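PDB 2FOK: FOKI restriction endonuclease from Planomicrobium okeanokoites, which catalyses metal-dependent hydrolysis of DNA at a distance from its recognition sequence, as a type IIS restriction endonuclease. Local coordinates for residues 434-439 / 549-554; 489-494 / 498-503; 19-24 / 139-144; 147-152 / 235-240. All blocks are in the same frame, centred on the assembly; numbering follows the deposited sequence.

Contact 1: 434-439 / 549-554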
loop_
_atom_site.group_PDB
_atom_site.type_symbol
_atom_site.label_atom_id
_atom_site.label_comp_id
_atom_site.label_asym_id
_atom_site.label_seq_id
_atom_site.Cartn_x
_atom_site.Cartn_y
_atom_site.Cartn_z
ATOM N N LYS A 434 16.384 7.323 -11.651
ATOM C CA LYS A 434 16.677 8.197 -10.530
ATOM C C LYS A 434 17.994 7.924 -9.831
ATOM O O LYS A 434 18.656 8.861 -9.379
ATOM C CB LYS A 434 15.536 8.126 -9.504
ATOM C CG LYS A 434 14.344 8.997 -9.852
ATOM C CD LYS A 434 13.514 9.320 -8.619
ATOM C CE LYS A 434 12.176 9.941 -8.999
ATOM N NZ LYS A 434 11.317 10.192 -7.800
ATOM N N VAL A 435 18.382 6.654 -9.747
ATOM C CA VAL A 435 19.606 6.293 -9.044
ATOM C C VAL A 435 20.795 5.941 -9.915
ATOM O O VAL A 435 21.914 6.384 -9.644
ATOM C CB VAL A 435 19.350 5.129 -8.054
ATOM C CG1 VAL A 435 20.629 4.807 -7.269
ATOM C CG2 VAL A 435 18.232 5.509 -7.098
ATOM N N TYR A 436 20.561 5.139 -10.950
ATOM C CA TYR A 436 21.629 4.734 -11.860
ATOM C C TYR A 436 21.995 5.903 -12.759
ATOM O O TYR A 436 23.158 6.115 -13.056
ATOM C CB TYR A 436 21.182 3.550 -12.717
ATOM C CG TYR A 436 21.451 2.197 -12.102
ATOM C CD1 TYR A 436 20.607 1.675 -11.125
ATOM C CD2 TYR A 436 22.527 1.416 -12.533
ATOM C CE1 TYR A 436 20.826 0.396 -10.593
ATOM C CE2 TYR A 436 22.754 0.152 -12.016
ATOM C CZ TYR A 436 21.899 -0.355 -11.044
ATOM O OH TYR A 436 22.123 -1.612 -10.524
ATOM N N GLY A 437 20.994 6.663 -13.185
ATOM C CA GLY A 437 21.253 7.818 -14.026
ATOM C C GLY A 437 20.825 7.671 -15.467
ATOM O O GLY A 437 21.127 8.523 -16.299
ATOM N N TYR A 438 20.111 6.595 -15.769
ATOM C CA TYR A 438 19.667 6.336 -17.128
ATOM C C TYR A 438 18.573 7.286 -17.557
ATOM O O TYR A 438 17.917 7.922 -16.733
ATOM C CB TYR A 438 19.132 4.904 -17.251
ATOM C CG TYR A 438 20.197 3.822 -17.257
ATOM C CD1 TYR A 438 20.922 3.537 -18.414
ATOM C CD2 TYR A 438 20.463 3.076 -16.107
ATOM C CE1 TYR A 438 21.886 2.531 -18.424
ATOM C CE2 TYR A 438 21.427 2.066 -16.107
ATOM C CZ TYR A 438 22.129 1.803 -17.270
ATOM O OH TYR A 438 23.072 0.806 -17.278
ATOM N N ARG A 439 18.386 7.374 -18.865
ATOM C CA ARG A 439 17.338 8.192 -19.432
ATOM C C ARG A 439 16.409 7.145 -20.020
ATOM O O ARG A 439 16.779 5.969 -20.079
ATOM C CB ARG A 439 17.899 9.105 -20.520
ATOM C CG ARG A 439 17.473 10.547 -20.370
ATOM C CD ARG A 439 18.660 11.486 -20.418
ATOM N NE ARG A 439 18.597 12.337 -21.602
ATOM C CZ ARG A 439 19.368 13.397 -21.814
ATOM N NH1 ARG A 439 20.280 13.756 -20.915
ATOM N NH2 ARG A 439 19.226 14.098 -22.932
ATOM N N GLU A 549 18.364 -7.652 -5.450
ATOM C CA GLU A 549 19.402 -7.270 -4.487
ATOM C C GLU A 549 20.675 -6.729 -5.151
ATOM O O GLU A 549 21.401 -5.942 -4.548
ATOM C CB GLU A 549 19.748 -8.467 -3.599
ATOM C CG GLU A 549 20.947 -8.245 -2.697
ATOM C CD GLU A 549 21.170 -9.407 -1.749
ATOM O OE1 GLU A 549 20.288 -10.290 -1.676
ATOM O OE2 GLU A 549 22.221 -9.437 -1.080
ATOM N N GLU A 550 20.957 -7.165 -6.379
ATOM C CA GLU A 550 22.126 -6.683 -7.106
ATOM C C GLU A 550 21.753 -5.365 -7.793
ATOM O O GLU A 550 22.617 -4.543 -8.072
ATOM C CB GLU A 550 22.593 -7.716 -8.137
ATOM C CG GLU A 550 23.252 -8.962 -7.533
ATOM C CD GLU A 550 24.653 -8.696 -6.988
ATOM O OE1 GLU A 550 25.161 -7.573 -7.183
ATOM O OE2 GLU A 550 25.249 -9.610 -6.366
ATOM N N LEU A 551 20.462 -5.169 -8.060
ATOM C CA LEU A 551 19.974 -3.931 -8.670
ATOM C C LEU A 551 20.319 -2.825 -7.685
ATOM O O LEU A 551 20.934 -1.823 -8.044
ATOM C CB LEU A 551 18.450 -3.978 -8.841
ATOM C CG LEU A 551 17.672 -3.213 -9.933
ATOM C CD1 LEU A 551 16.230 -3.132 -9.510
ATOM C CD2 LEU A 551 18.202 -1.820 -10.148
ATOM N N LEU A 552 19.902 -3.041 -6.438
ATOM C CA LEU A 552 20.121 -2.124 -5.325
ATOM C C LEU A 552 21.614 -1.942 -5.034
ATOM O O LEU A 552 22.085 -0.825 -4.829
ATOM C CB LEU A 552 19.414 -2.661 -4.070
ATOM C CG LEU A 552 17.925 -2.981 -4.217
ATOM C CD1 LEU A 552 17.394 -3.604 -2.941
ATOM C CD2 LEU A 552 17.156 -1.704 -4.525
ATOM N N ILE A 553 22.351 -3.047 -5.012
ATOM C CA ILE A 553 23.780 -3.005 -4.752
ATOM C C ILE A 553 24.473 -2.174 -5.814
ATOM O O ILE A 553 25.352 -1.369 -5.509
ATOM C CB ILE A 553 24.393 -4.420 -4.764
ATOM C CG1 ILE A 553 24.121 -5.121 -3.431
ATOM C CG2 ILE A 553 25.892 -4.340 -5.032
ATOM C CD1 ILE A 553 24.720 -6.532 -3.334
ATOM N N GLY A 554 24.067 -2.370 -7.063
ATOM C CA GLY A 554 24.658 -1.632 -8.166
ATOM C C GLY A 554 24.251 -0.176 -8.182
ATOM O O GLY A 554 24.965 0.655 -8.726
#
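Tyr-436, in the last turn of helix 421-436, reaches across to Leu-551 and Gly-554 of helix 548-560 and illustrates how one long aromatic side chain can tie two helices together. Its CB does not aim at the partner helix. The next bond sets CG anti to the carbonyl carbon (chi1 -89°), which puts it beside the backbone N and lets the far end of the ring come nearer to helix 548-560. Of the ring atoms, CE1 makes the apolar contact, with CD2 of Leu-551 3.5 Å away, and the same CE1 lies 3.4 Å from Leu-551 O; CE2 on the other flank is 4.0 Å from the carbonyl O of Gly-554. Tyr-436 CZ is 3.7 Å from Gly-554 C. At the tip, the hydroxyl OH donates to Leu-551 O at 2.8 Å. The hydroxyl lies in the plane of the Leu-551 carbonyl, on a lone pair of its O, with a C=O...donor angle of 123°. Gly-554 has no side chain, and OH comes within 3.5 Å of its CA. A phenylalanine here would probably keep the touch on Leu-551 CD2 but leave the Leu-551 carbonyl without its hydroxyl donor. Gly-437, with positive phi, ends the helix. Helices 421-436 and 548-560 belong to the cleavage domain, whose mixed sheet with flanking helices is that of the PD-(D/E)XK nuclease fold.

Contact 2: 489-494 / 498-503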
loop_
_atom_site.group_PDB
_atom_site.type_symbol
_atom_site.label_atom_id
_atom_site.label_comp_id
_atom_site.label_asym_id
_atom_site.label_seq_id
_atom_site.Cartn_x
_atom_site.Cartn_y
_atom_site.Cartn_z
ATOM N N VAL A 489 13.336 -7.118 -28.752
ATOM C CA VAL A 489 14.678 -6.917 -29.296
ATOM C C VAL A 489 14.688 -6.835 -30.831
ATOM O O VAL A 489 15.418 -6.026 -31.400
ATOM C CB VAL A 489 15.627 -8.073 -28.866
ATOM C CG1 VAL A 489 16.990 -7.910 -29.511
ATOM C CG2 VAL A 489 15.749 -8.124 -27.359
ATOM N N GLU A 490 13.875 -7.665 -31.490
ATOM C CA GLU A 490 13.801 -7.715 -32.959
ATOM C C GLU A 490 12.959 -6.606 -33.563
ATOM O O GLU A 490 13.212 -6.150 -34.684
ATOM C CB GLU A 490 13.253 -9.084 -33.418
ATOM C CG GLU A 490 14.094 -10.275 -32.954
ATOM C CD GLU A 490 13.692 -11.592 -33.612
ATOM O OE1 GLU A 490 12.492 -11.772 -33.902
ATOM O OE2 GLU A 490 14.572 -12.453 -33.835
ATOM N N GLU A 491 11.947 -6.181 -32.820
ATOM C CA GLU A 491 11.063 -5.113 -33.256
ATOM C C GLU A 491 11.818 -3.781 -33.244
ATOM O O GLU A 491 11.463 -2.846 -33.962
ATOM C CB GLU A 491 9.861 -5.035 -32.325
ATOM C CG GLU A 491 8.686 -5.888 -32.742
ATOM C CD GLU A 491 7.541 -5.738 -31.781
ATOM O OE1 GLU A 491 7.668 -4.899 -30.856
ATOM O OE2 GLU A 491 6.521 -6.447 -31.940
ATOM N N ASN A 492 12.853 -3.718 -32.404
ATOM C CA ASN A 492 13.721 -2.550 -32.256
ATOM C C ASN A 492 14.805 -2.643 -33.327
ATOM O O ASN A 492 15.581 -1.711 -33.541
ATOM C CB ASN A 492 14.388 -2.551 -30.876
ATOM C CG ASN A 492 15.104 -1.249 -30.572
ATOM O OD1 ASN A 492 14.527 -0.172 -30.686
ATOM N ND2 ASN A 492 16.370 -1.344 -30.186
ATOM N N GLN A 493 14.877 -3.797 -33.970
ATOM C CA GLN A 493 15.835 -3.994 -35.036
ATOM C C GLN A 493 15.086 -3.738 -36.337
ATOM O O GLN A 493 15.495 -2.897 -37.126
ATOM C CB GLN A 493 16.388 -5.417 -35.030
ATOM C CG GLN A 493 17.565 -5.628 -34.083
ATOM C CD GLN A 493 17.886 -7.088 -33.896
ATOM O OE1 GLN A 493 17.178 -7.958 -34.406
ATOM N NE2 GLN A 493 18.951 -7.374 -33.161
ATOM N N THR A 494 13.974 -4.448 -36.540
ATOM C CA THR A 494 13.186 -4.301 -37.764
ATOM C C THR A 494 12.461 -2.971 -37.833
ATOM O O THR A 494 12.466 -2.317 -38.874
ATOM C CB THR A 494 12.155 -5.444 -37.918
ATOM O OG1 THR A 494 11.074 -5.260 -36.991
ATOM C CG2 THR A 494 12.823 -6.794 -37.658
ATOM N N HIS A 498 3.874 -1.626 -39.189
ATOM C CA HIS A 498 2.742 -2.498 -39.476
ATOM C C HIS A 498 2.755 -3.643 -38.479
ATOM O O HIS A 498 1.707 -4.050 -37.966
ATOM C CB HIS A 498 2.827 -3.006 -40.916
ATOM C CG HIS A 498 2.594 -1.935 -41.938
ATOM N ND1 HIS A 498 2.989 -2.056 -43.252
ATOM C CD2 HIS A 498 2.006 -0.718 -41.832
ATOM C CE1 HIS A 498 2.654 -0.961 -43.912
ATOM N NE2 HIS A 498 2.056 -0.134 -43.074
ATOM N N ILE A 499 3.955 -4.141 -38.196
ATOM C CA ILE A 499 4.143 -5.219 -37.236
ATOM C C ILE A 499 3.726 -4.698 -35.855
ATOM O O ILE A 499 3.027 -5.377 -35.099
ATOM C CB ILE A 499 5.614 -5.661 -37.199
ATOM C CG1 ILE A 499 5.988 -6.323 -38.529
ATOM C CG2 ILE A 499 5.841 -6.590 -36.027
ATOM C CD1 ILE A 499 5.137 -7.543 -38.874
ATOM N N ASN A 500 4.176 -3.490 -35.524
ATOM C CA ASN A 500 3.801 -2.871 -34.257
ATOM C C ASN A 500 3.491 -1.390 -34.474
ATOM O O ASN A 500 4.394 -0.549 -34.532
ATOM C CB ASN A 500 4.905 -3.030 -33.208
ATOM C CG ASN A 500 4.387 -2.840 -31.797
ATOM O OD1 ASN A 500 3.361 -2.202 -31.572
ATOM N ND2 ASN A 500 5.101 -3.395 -30.838
ATOM N N PRO A 501 2.201 -1.063 -34.639
ATOM C CA PRO A 501 1.736 0.310 -34.852
ATOM C C PRO A 501 2.083 1.333 -33.766
ATOM O O PRO A 501 2.015 2.540 -34.020
ATOM C CB PRO A 501 0.223 0.164 -35.021
ATOM C CG PRO A 501 -0.108 -1.160 -34.464
ATOM C CD PRO A 501 1.092 -2.026 -34.699
ATOM N N ASN A 502 2.431 0.881 -32.563
ATOM C CA ASN A 502 2.770 1.825 -31.499
ATOM C C ASN A 502 4.220 2.297 -31.516
ATOM O O ASN A 502 4.636 3.052 -30.640
ATOM C CB ASN A 502 2.426 1.245 -30.122
ATOM C CG ASN A 502 3.355 0.124 -29.693
ATOM O OD1 ASN A 502 4.567 0.160 -29.933
ATOM N ND2 ASN A 502 2.786 -0.881 -29.036
ATOM N N GLU A 503 4.986 1.851 -32.510
ATOM C CA GLU A 503 6.387 2.247 -32.655
ATOM C C GLU A 503 7.064 2.626 -31.335
ATOM O O GLU A 503 7.668 3.692 -31.225
ATOM C CB GLU A 503 6.487 3.429 -33.633
ATOM C CG GLU A 503 5.965 3.114 -35.035
ATOM C CD GLU A 503 5.614 4.363 -35.837
ATOM O OE1 GLU A 503 4.654 5.064 -35.462
ATOM O OE2 GLU A 503 6.296 4.644 -36.847
#
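Glu-491, near the end of helix 479-494, and Asn-500, in the loop that follows, meet through a single carboxylate-amide hydrogen bond. Along the helix, Glu-490 comes just before, its backbone O accepting from Thr-494 N at 2.6 Å in the last turn. Glu-491 then turns to the loop, its chain extended beyond CG (chi2 -179°). Asn-500 ND2 donates to Glu-491 OE1 at 3.0 Å, with an N-H...O angle of 161°. The oxygen lies almost in the amide plane of Asn-500, yet the donor stands above the carboxylate plane, and the two planes are 71° apart. OE1 also accepts from Trp-504 NE1, and OE2 forms a salt bridge with Arg-447 NH2, so both oxygens of this buried carboxylate are engaged; the arginine probably helps to keep it charged. Beside Glu-491 OE2, Ile-499 CG2 makes a looser touch at 4.1 Å. Asn-492, next along the helix, touches Trp-505 and Phe-515. On the loop side, Asn-500 also bonds through ND2 to Arg-447 O, and its OD1 accepts weakly from Asn-502 N at 3.4 Å, an Asx turn overlaid on the type I turn from Asn-500 to Glu-503. The helix end packs against both strand 515-521, through Val-489 and Asn-492, and helix 528-539, through Val-489 and Glu-490, while the loop folds back beside it toward Arg-447.

Contact 3: 19-24 / 139-144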
loop_
_atom_site.group_PDB
_atom_site.type_symbol
_atom_site.label_atom_id
_atom_site.label_comp_id
_atom_site.label_asym_id
_atom_site.label_seq_id
_atom_site.Cartn_x
_atom_site.Cartn_y
_atom_site.Cartn_z
ATOM N N ASN A 19 -24.822 2.055 5.352
ATOM C CA ASN A 19 -24.624 0.643 5.623
ATOM C C ASN A 19 -23.680 0.483 6.827
ATOM O O ASN A 19 -23.799 -0.473 7.588
ATOM C CB ASN A 19 -24.066 -0.057 4.384
ATOM C CG ASN A 19 -25.148 -0.367 3.348
ATOM O OD1 ASN A 19 -24.867 -0.468 2.151
ATOM N ND2 ASN A 19 -26.385 -0.517 3.807
ATOM N N LEU A 20 -22.748 1.423 7.000
ATOM C CA LEU A 20 -21.830 1.390 8.138
ATOM C C LEU A 20 -22.672 1.455 9.413
ATOM O O LEU A 20 -22.508 0.643 10.323
ATOM C CB LEU A 20 -20.871 2.587 8.098
ATOM C CG LEU A 20 -20.137 2.959 9.396
ATOM C CD1 LEU A 20 -19.127 1.881 9.733
ATOM C CD2 LEU A 20 -19.440 4.300 9.252
ATOM N N LYS A 21 -23.583 2.424 9.456
ATOM C CA LYS A 21 -24.458 2.624 10.598
ATOM C C LYS A 21 -25.219 1.354 10.961
ATOM O O LYS A 21 -25.211 0.932 12.117
ATOM C CB LYS A 21 -25.443 3.764 10.315
ATOM C CG LYS A 21 -25.743 4.632 11.554
ATOM C CD LYS A 21 -26.979 5.522 11.371
ATOM C CE LYS A 21 -27.147 6.480 12.535
ATOM N NZ LYS A 21 -27.948 7.675 12.154
ATOM N N ARG A 22 -25.879 0.752 9.977
ATOM C CA ARG A 22 -26.638 -0.473 10.191
ATOM C C ARG A 22 -25.747 -1.520 10.849
ATOM O O ARG A 22 -26.170 -2.222 11.763
ATOM C CB ARG A 22 -27.148 -1.012 8.854
ATOM C CG ARG A 22 -28.384 -0.312 8.290
ATOM C CD ARG A 22 -28.838 -0.974 6.978
ATOM N NE ARG A 22 -29.172 -2.386 7.164
ATOM C CZ ARG A 22 -30.408 -2.840 7.341
ATOM N NH1 ARG A 22 -31.430 -1.995 7.351
ATOM N NH2 ARG A 22 -30.621 -4.131 7.554
ATOM N N VAL A 23 -24.513 -1.630 10.371
ATOM C CA VAL A 23 -23.566 -2.584 10.923
ATOM C C VAL A 23 -23.349 -2.305 12.405
ATOM O O VAL A 23 -23.217 -3.230 13.203
ATOM C CB VAL A 23 -22.199 -2.514 10.190
ATOM C CG1 VAL A 23 -21.162 -3.377 10.927
ATOM C CG2 VAL A 23 -22.355 -2.987 8.730
ATOM N N VAL A 24 -23.321 -1.023 12.761
ATOM C CA VAL A 24 -23.127 -0.591 14.137
ATOM C C VAL A 24 -24.374 -0.799 15.001
ATOM O O VAL A 24 -24.286 -1.221 16.146
ATOM C CB VAL A 24 -22.752 0.910 14.184
ATOM C CG1 VAL A 24 -22.519 1.351 15.626
ATOM C CG2 VAL A 24 -21.518 1.163 13.333
ATOM N N SER A 139 -25.448 5.059 17.030
ATOM C CA SER A 139 -26.603 4.184 16.833
ATOM C C SER A 139 -27.955 4.878 16.979
ATOM O O SER A 139 -28.803 4.749 16.103
ATOM C CB SER A 139 -26.525 3.001 17.813
ATOM O OG SER A 139 -27.503 2.009 17.535
ATOM N N LYS A 140 -28.156 5.605 18.079
ATOM C CA LYS A 140 -29.426 6.298 18.333
ATOM C C LYS A 140 -29.572 7.634 17.604
ATOM O O LYS A 140 -30.680 8.180 17.496
ATOM C CB LYS A 140 -29.610 6.526 19.832
ATOM C CG LYS A 140 -28.312 6.704 20.599
ATOM C CD LYS A 140 -28.419 6.186 22.031
ATOM C CE LYS A 140 -28.470 4.662 22.085
ATOM N NZ LYS A 140 -28.278 4.055 20.743
ATOM N N SER A 141 -28.457 8.154 17.101
ATOM C CA SER A 141 -28.435 9.428 16.385
ATOM C C SER A 141 -29.451 9.495 15.242
ATOM O O SER A 141 -29.622 8.542 14.491
ATOM C CB SER A 141 -27.040 9.678 15.823
ATOM O OG SER A 141 -26.769 8.765 14.769
ATOM N N ALA A 142 -30.125 10.629 15.110
ATOM C CA ALA A 142 -31.102 10.786 14.041
ATOM C C ALA A 142 -30.351 10.849 12.717
ATOM O O ALA A 142 -29.254 11.409 12.643
ATOM C CB ALA A 142 -31.905 12.063 14.249
ATOM N N ASP A 143 -30.933 10.261 11.679
ATOM C CA ASP A 143 -30.321 10.266 10.354
ATOM C C ASP A 143 -30.272 11.684 9.789
ATOM O O ASP A 143 -31.280 12.383 9.792
ATOM C CB ASP A 143 -31.134 9.409 9.394
ATOM C CG ASP A 143 -30.899 7.934 9.576
ATOM O OD1 ASP A 143 -30.200 7.537 10.533
ATOM O OD2 ASP A 143 -31.431 7.166 8.746
ATOM N N GLY A 144 -29.110 12.092 9.291
ATOM C CA GLY A 144 -28.967 13.414 8.708
ATOM C C GLY A 144 -28.913 14.551 9.710
ATOM O O GLY A 144 -28.781 15.721 9.341
#
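Lys-21 leaves helix 17-24 with chi1 at -143°, off the staggered positions, then runs extended beyond CG toward Ser-141 and Asp-143, while Ser-141 sets OG between its own N and carbonyl carbon (chi1 70°), facing the ammonium group. Three acceptors of 139-144 receive NZ. Asp-143 OD1 is met by Lys-21 NZ nearly along its C-O bond at 2.8 Å, in a salt bridge. Ser-141 O lies 3.0 Å from NZ, which stands well above the carbonyl plane. Ser-141 OG, 3.1 Å from NZ, accepts only weakly and is itself bonded to Tyr-138 O. A fourth partner is Glu-148 OE2, a second salt bridge, so the buried amine is gripped from several directions and its charge is probably well balanced. A methionine in its place would probably leave the carboxylates of Asp-143 and Glu-148 without their shared cation and Ser-141 O without this donor. One atom back, CE of Lys-21 lies 3.2 Å from Ser-141 OG. The bonded residues lie where helix 133-140 gives way to the short link before helix 146-157, and Lys-21 and Val-24 rest on Tyr-138; Leu-20 and Val-23 of helix 17-24 touch helix 104-116.

Contact 4: 147-152 / 235-240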
loop_
_atom_site.group_PDB
_atom_site.type_symbol
_atom_site.label_atom_id
_atom_site.label_comp_id
_atom_site.label_asym_id
_atom_site.label_seq_id
_atom_site.Cartn_x
_atom_site.Cartn_y
_atom_site.Cartn_z
ATOM N N ILE A 147 -26.053 16.225 14.881
ATOM C CA ILE A 147 -25.380 15.506 15.953
ATOM C C ILE A 147 -24.691 14.241 15.433
ATOM O O ILE A 147 -23.582 13.913 15.855
ATOM C CB ILE A 147 -26.369 15.156 17.083
ATOM C CG1 ILE A 147 -25.598 14.922 18.380
ATOM C CG2 ILE A 147 -27.219 13.954 16.698
ATOM C CD1 ILE A 147 -25.617 13.482 18.874
ATOM N N GLU A 148 -25.342 13.539 14.509
ATOM C CA GLU A 148 -24.766 12.332 13.913
ATOM C C GLU A 148 -23.485 12.730 13.171
ATOM O O GLU A 148 -22.490 12.013 13.190
ATOM C CB GLU A 148 -25.767 11.703 12.926
ATOM C CG GLU A 148 -25.210 10.579 12.073
ATOM C CD GLU A 148 -26.033 10.332 10.812
ATOM O OE1 GLU A 148 -26.205 11.283 10.017
ATOM O OE2 GLU A 148 -26.510 9.189 10.613
ATOM N N LYS A 149 -23.524 13.881 12.511
ATOM C CA LYS A 149 -22.376 14.370 11.766
ATOM C C LYS A 149 -21.258 14.666 12.743
ATOM O O LYS A 149 -20.092 14.365 12.484
ATOM C CB LYS A 149 -22.748 15.640 11.002
ATOM C CG LYS A 149 -21.627 16.185 10.140
ATOM C CD LYS A 149 -22.154 17.144 9.091
ATOM C CE LYS A 149 -21.185 18.294 8.875
ATOM N NZ LYS A 149 -20.996 18.570 7.427
ATOM N N GLU A 150 -21.635 15.268 13.868
ATOM C CA GLU A 150 -20.710 15.624 14.932
ATOM C C GLU A 150 -20.010 14.364 15.404
ATOM O O GLU A 150 -18.790 14.322 15.515
ATOM C CB GLU A 150 -21.483 16.246 16.097
ATOM C CG GLU A 150 -20.870 17.512 16.676
ATOM C CD GLU A 150 -21.125 17.669 18.177
ATOM O OE1 GLU A 150 -22.235 17.331 18.652
ATOM O OE2 GLU A 150 -20.205 18.141 18.883
ATOM N N ILE A 151 -20.799 13.336 15.695
ATOM C CA ILE A 151 -20.264 12.064 16.153
ATOM C C ILE A 151 -19.284 11.488 15.123
ATOM O O ILE A 151 -18.204 11.016 15.479
ATOM C CB ILE A 151 -21.415 11.062 16.421
ATOM C CG1 ILE A 151 -22.168 11.474 17.692
ATOM C CG2 ILE A 151 -20.867 9.663 16.593
ATOM C CD1 ILE A 151 -23.415 10.649 17.978
ATOM N N LEU A 152 -19.651 11.558 13.846
ATOM C CA LEU A 152 -18.805 11.046 12.773
ATOM C C LEU A 152 -17.456 11.751 12.660
ATOM O O LEU A 152 -16.429 11.100 12.547
ATOM C CB LEU A 152 -19.545 11.141 11.448
ATOM C CG LEU A 152 -20.556 10.017 11.224
ATOM C CD1 LEU A 152 -21.253 10.207 9.884
ATOM C CD2 LEU A 152 -19.835 8.676 11.267
ATOM N N ASP A 235 -14.404 13.847 2.514
ATOM C CA ASP A 235 -15.111 14.690 1.564
ATOM C C ASP A 235 -16.574 14.769 1.988
ATOM O O ASP A 235 -17.127 15.857 2.162
ATOM C CB ASP A 235 -14.983 14.100 0.157
ATOM C CG ASP A 235 -15.754 14.886 -0.888
ATOM O OD1 ASP A 235 -15.229 15.909 -1.394
ATOM O OD2 ASP A 235 -16.890 14.470 -1.210
ATOM N N LYS A 236 -17.186 13.604 2.178
ATOM C CA LYS A 236 -18.577 13.522 2.578
ATOM C C LYS A 236 -18.866 14.191 3.921
ATOM O O LYS A 236 -20.019 14.505 4.222
ATOM C CB LYS A 236 -19.019 12.059 2.614
ATOM C CG LYS A 236 -19.094 11.437 1.227
ATOM C CD LYS A 236 -20.112 10.313 1.137
ATOM C CE LYS A 236 -19.416 8.946 1.094
ATOM N NZ LYS A 236 -18.284 8.896 0.122
ATOM N N LEU A 237 -17.825 14.422 4.718
ATOM C CA LEU A 237 -17.985 15.059 6.022
ATOM C C LEU A 237 -17.606 16.533 5.945
ATOM O O LEU A 237 -17.618 17.235 6.955
ATOM C CB LEU A 237 -17.131 14.348 7.086
ATOM C CG LEU A 237 -17.683 12.999 7.570
ATOM C CD1 LEU A 237 -16.643 12.277 8.396
ATOM C CD2 LEU A 237 -18.948 13.220 8.394
ATOM N N GLY A 238 -17.266 16.988 4.738
ATOM C CA GLY A 238 -16.913 18.383 4.525
ATOM C C GLY A 238 -15.520 18.841 4.920
ATOM O O GLY A 238 -15.200 20.025 4.787
ATOM N N LEU A 239 -14.681 17.929 5.400
ATOM C CA LEU A 239 -13.329 18.292 5.815
ATOM C C LEU A 239 -12.361 18.395 4.632
ATOM O O LEU A 239 -11.288 19.002 4.736
ATOM C CB LEU A 239 -12.805 17.271 6.833
ATOM C CG LEU A 239 -13.786 16.879 7.942
ATOM C CD1 LEU A 239 -13.101 15.945 8.944
ATOM C CD2 LEU A 239 -14.282 18.140 8.638
ATOM N N VAL A 240 -12.744 17.802 3.509
ATOM C CA VAL A 240 -11.909 17.828 2.311
ATOM C C VAL A 240 -12.821 17.987 1.093
ATOM O O VAL A 240 -14.025 17.748 1.184
ATOM C CB VAL A 240 -11.090 16.500 2.201
ATOM C CG1 VAL A 240 -11.278 15.863 0.827
ATOM C CG2 VAL A 240 -9.617 16.755 2.503
#
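Leu-237 overlaps Leu-152 of helix 146-157, the two side chains crossing at about a right angle, with Leu-237 CD2 3.7 Å from Leu-152 CB. The residue lies at a Schellman motif closing helix 222-236: Gly-238 has positive phi, and its N bonds back to Asp-235 O at 2.8 Å. From there the chain enters strand 240-248, with strand 258-267 next in the chain, an order consistent with the winged-helix form of the HTH clan to which this recognition subdomain belongs. The motif thus turns the chain out of the helix while presenting an apolar side chain to another helix. With CG anti to the carbonyl carbon (chi1 -75°), Leu-237 brings its CD2 branch to the contact, and this same methyl also lies 4.1 Å from Leu-152 CD1. Leu-152 approaches with its CB foremost, and it also rests on Phe-119, in a loop, and on Tyr-138 of helix 133-140. Toward the surface, Lys-149 borders the pair, its chain bent at chi3 and chi4 instead of running straight out. This bend brings Lys-149 NZ toward the C-terminal end of helix 222-236, where the carbonyl O of Leu-237 could attract its charge weakly, though the two atoms stop 3.7 Å apart and form no hydrogen bond.

How the contacts relate
The contacts fall into two pairs at different parts of the chain. Contacts 3 and 4 come first in the sequence, one after the other, in the recognition subdomains; contacts 1 and 2 follow in the cleavage domain, with contact 2 lying wholly within the chain between the two segments of contact 1. Contacts 3 and 4 have centres about 13 Å apart and touch directly: helices 133-140 and 146-157 are consecutive, and Glu-148 of the second packs against Ser-141 and Asp-143 of contact 3. Contacts 1 and 2 have centres about 27 Å apart and do not touch. From either of these to either of contacts 3 and 4 the centres are about 46 to 59 Å apart, as expected for a nuclease whose DNA-reading and cutting parts are separate modules.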